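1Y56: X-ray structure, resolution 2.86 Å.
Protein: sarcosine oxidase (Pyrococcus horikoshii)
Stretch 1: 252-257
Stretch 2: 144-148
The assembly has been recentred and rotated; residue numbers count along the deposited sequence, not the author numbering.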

ATOM      1  N   LEU B 252     -21.751  47.680 -12.856  1.00 28.85           N
ATOM      2  CA  LEU B 252     -20.404  47.587 -13.424  1.00 28.57           C
ATOM      3  C   LEU B 252     -19.653  48.921 -13.451  1.00 28.77           C
ATOM      4  O   LEU B 252     -20.255  49.988 -13.589  1.00 29.16           O
ATOM      5  CB  LEU B 252     -20.407  46.905 -14.802  1.00 28.31           C
ATOM      6  CG  LEU B 252     -21.085  47.400 -16.082  1.00 27.06           C
ATOM      7  CD1 LEU B 252     -22.526  47.688 -15.875  1.00 27.73           C
ATOM      8  CD2 LEU B 252     -20.397  48.613 -16.617  1.00 28.26           C
ATOM      9  N   THR B 253     -18.339  48.852 -13.278  1.00 28.49           N
ATOM     10  CA  THR B 253     -17.471  50.031 -13.324  1.00 28.48           C
ATOM     11  C   THR B 253     -16.064  49.582 -13.751  1.00 28.74           C
ATOM     12  O   THR B 253     -15.815  48.389 -13.898  1.00 28.58           O
ATOM     13  CB  THR B 253     -17.422  50.763 -11.952  1.00 28.45           C
ATOM     14  OG1 THR B 253     -16.710  51.999 -12.084  1.00 27.71           O
ATOM     15  CG2 THR B 253     -16.748  49.888 -10.885  1.00 27.69           C
ATOM     16  N   GLN B 254     -15.149  50.523 -13.955  1.00 28.85           N
ATOM     17  CA  GLN B 254     -13.784  50.155 -14.308  1.00 29.19           C
ATOM     18  C   GLN B 254     -12.902  50.257 -13.066  1.00 29.59           C
ATOM     19  O   GLN B 254     -13.065  51.175 -12.257  1.00 29.51           O
ATOM     20  CB  GLN B 254     -13.281  51.038 -15.451  1.00 28.95           C
ATOM     21  CG  GLN B 254     -11.859  50.805 -15.900  1.00 28.95           C
ATOM     22  CD  GLN B 254     -11.553  51.480 -17.233  1.00 30.10           C
ATOM     23  OE1 GLN B 254     -12.190  52.472 -17.602  1.00 29.70           O
ATOM     24  NE2 GLN B 254     -10.575  50.937 -17.967  1.00 29.58           N
ATOM     25  N   THR B 255     -11.998  49.293 -12.892  1.00 30.08           N
ATOM     26  CA  THR B 255     -11.037  49.350 -11.792  1.00 30.30           C
ATOM     27  C   THR B 255      -9.901  50.324 -12.114  1.00 30.87           C
ATOM     28  O   THR B 255      -9.740  50.781 -13.264  1.00 30.50           O
ATOM     29  CB  THR B 255     -10.411  47.982 -11.481  1.00 30.16           C
ATOM     30  OG1 THR B 255      -9.677  47.525 -12.618  1.00 29.84           O
ATOM     31  CG2 THR B 255     -11.466  46.970 -11.114  1.00 30.44           C
ATOM     32  N   PHE B 256      -9.106  50.622 -11.086  1.00 31.46           N
ATOM     33  CA  PHE B 256      -7.924  51.454 -11.241  1.00 31.77           C
ATOM     34  C   PHE B 256      -6.886  50.783 -12.138  1.00 32.30           C
ATOM     35  O   PHE B 256      -6.200  51.454 -12.893  1.00 32.37           O
ATOM     36  CB  PHE B 256      -7.358  51.841  -9.878  1.00 31.38           C
ATOM     37  CG  PHE B 256      -8.344  52.591  -9.005  1.00 31.66           C
ATOM     38  CD1 PHE B 256      -9.218  53.531  -9.558  1.00 31.61           C
ATOM     39  CD2 PHE B 256      -8.392  52.367  -7.627  1.00 31.16           C
ATOM     40  CE1 PHE B 256     -10.130  54.218  -8.754  1.00 31.61           C
ATOM     41  CE2 PHE B 256      -9.299  53.054  -6.818  1.00 30.44           C
ATOM     42  CZ  PHE B 256     -10.164  53.982  -7.381  1.00 30.92           C
ATOM     43  N   HIS B 257      -6.809  49.455 -12.092  1.00 33.04           N
ATOM     44  CA  HIS B 257      -5.988  48.707 -13.052  1.00 33.73           C
ATOM     45  C   HIS B 257      -6.495  48.803 -14.518  1.00 33.70           C
ATOM     46  O   HIS B 257      -5.704  48.674 -15.448  1.00 33.78           O
ATOM     47  CB  HIS B 257      -5.833  47.235 -12.610  1.00 34.11           C
ATOM     48  CG  HIS B 257      -4.929  46.423 -13.493  1.00 35.72           C
ATOM     49  ND1 HIS B 257      -3.570  46.320 -13.277  1.00 37.69           N
ATOM     50  CD2 HIS B 257      -5.188  45.682 -14.598  1.00 37.20           C
ATOM     51  CE1 HIS B 257      -3.030  45.550 -14.207  1.00 37.78           C
ATOM     52  NE2 HIS B 257      -3.992  45.147 -15.019  1.00 38.43           N
TER
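Stretch 2 (144-148) GKADP

Lys 145 makes both hydrogen bonds between the two stretches. Lys 145 NZ donates to the backbone O of Gln 254 at 2.8 Å. Lys 145 NZ also donates to OG1 of Thr 253 at 3.2 Å. One ammonium group therefore joins a main-chain carbonyl and a neighbouring side-chain hydroxyl. NZ also has a hydrogen-bond partner elsewhere in the structure, as does OG1 of Thr 253. This suits a charged group on a buried residue, where each donor needs an acceptor.

The Lys 145 side chain is extended beyond chi1. Its chi1 is p, at 38°, and chi2, chi3 and chi4 are all t. The CA-to-CB bond of Lys 145 points toward stretch 1, and that of Thr 253 points toward stretch 2. With chi1 t, Thr 253 places OG1 within reach of Lys 145 NZ. Gln 254 takes part through its carbonyl. Its CA-to-CB bond lies sideways and the end of its side chain leads away, so CB of Gln 254, 4.5 Å from Lys 145 NZ, is its nearest side-chain approach.

Beside the lysine chain packs Phe 256. Its CA-to-CB bond points toward stretch 2, with chi1 m. The ring edge meets the backbone of Lys 145, with CZ of Phe 256 3.6 Å from O of Lys 145. CE1 of Phe 256 is 4.1 Å from CE of Lys 145, so the ring also touches the aliphatic part of the lysine chain. Farther along stretch 2, CE2 of Phe 256 lies 3.9 Å from N of Asp 147 and 4.0 Å from CA of Ala 146. These two contacts are with the backbone. The methyl group of Ala 146 points away from stretch 1.

Stretch 1 is strand at 252-253 and then loop or turn. Stretch 2 is extended at 145-146, where the strand is only weakly bonded. The touching parts, 253 to 256 and 145 to 147, run 48° apart from end to end. No backbone-to-backbone hydrogen bond links them. The nearest CA atoms are those of Phe 256 and Asp 147, 8.2 Å apart, and the contacts across the gap all involve a side chain of Lys 145 or Phe 256.

The CA-to-CB bond of Asp 147 points sideways to stretch 1. Asp 147 is the N-cap of the helix that follows, and its side chain caps a backbone N just past the stretch. Leu 252, Thr 255, His 257, Gly 144 and Pro 148 make no contact across the pair. The total buried surface is modest, at 242 Å², and Lys 145 and Phe 256 contribute most of it.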

ATOM      1  N   GLY B 144     -18.502  57.500  -5.343  1.00 31.73           N
ATOM      2  CA  GLY B 144     -17.230  57.109  -5.921  1.00 31.19           C
ATOM      3  C   GLY B 144     -16.887  55.653  -5.717  1.00 31.18           C
ATOM      4  O   GLY B 144     -17.734  54.841  -5.367  1.00 30.95           O
ATOM      5  N   LYS B 145     -15.624  55.337  -5.959  1.00 31.26           N
ATOM      6  CA  LYS B 145     -15.113  53.989  -5.853  1.00 31.25           C
ATOM      7  C   LYS B 145     -13.709  54.028  -5.262  1.00 31.70           C
ATOM      8  O   LYS B 145     -13.016  55.028  -5.394  1.00 31.80           O
ATOM      9  CB  LYS B 145     -15.132  53.304  -7.215  1.00 30.82           C
ATOM     10  CG  LYS B 145     -14.770  54.199  -8.347  1.00 30.62           C
ATOM     11  CD  LYS B 145     -14.679  53.439  -9.640  1.00 30.28           C
ATOM     12  CE  LYS B 145     -13.753  54.165 -10.578  1.00 29.25           C
ATOM     13  NZ  LYS B 145     -14.009  53.759 -11.961  1.00 30.98           N
ATOM     14  N   ALA B 146     -13.324  52.952  -4.575  1.00 32.18           N
ATOM     15  CA  ALA B 146     -12.022  52.829  -3.920  1.00 32.75           C
ATOM     16  C   ALA B 146     -11.708  51.343  -3.861  1.00 33.30           C
ATOM     17  O   ALA B 146     -12.624  50.533  -3.948  1.00 33.73           O
ATOM     18  CB  ALA B 146     -12.074  53.413  -2.518  1.00 32.37           C
ATOM     19  N   ASP B 147     -10.431  50.980  -3.708  1.00 33.74           N
ATOM     20  CA  ASP B 147     -10.046  49.572  -3.577  1.00 34.00           C
ATOM     21  C   ASP B 147     -10.154  49.109  -2.121  1.00 33.81           C
ATOM     22  O   ASP B 147      -9.407  49.589  -1.255  1.00 33.85           O
ATOM     23  CB  ASP B 147      -8.642  49.312  -4.123  1.00 34.26           C
ATOM     24  CG  ASP B 147      -8.239  47.841  -4.031  1.00 36.37           C
ATOM     25  OD1 ASP B 147      -7.505  47.482  -3.075  1.00 38.14           O
ATOM     26  OD2 ASP B 147      -8.669  47.039  -4.903  1.00 39.00           O
ATOM     27  N   PRO B 148     -11.086  48.169  -1.843  1.00 33.61           N
ATOM     28  CA  PRO B 148     -11.319  47.793  -0.457  1.00 33.37           C
ATOM     29  C   PRO B 148     -10.071  47.265   0.227  1.00 33.31           C
ATOM     30  O   PRO B 148      -9.898  47.499   1.423  1.00 33.60           O
ATOM     31  CB  PRO B 148     -12.399  46.716  -0.565  1.00 33.20           C
ATOM     32  CG  PRO B 148     -13.089  47.037  -1.822  1.00 32.93           C
ATOM     33  CD  PRO B 148     -11.985  47.430  -2.744  1.00 33.29           C
TER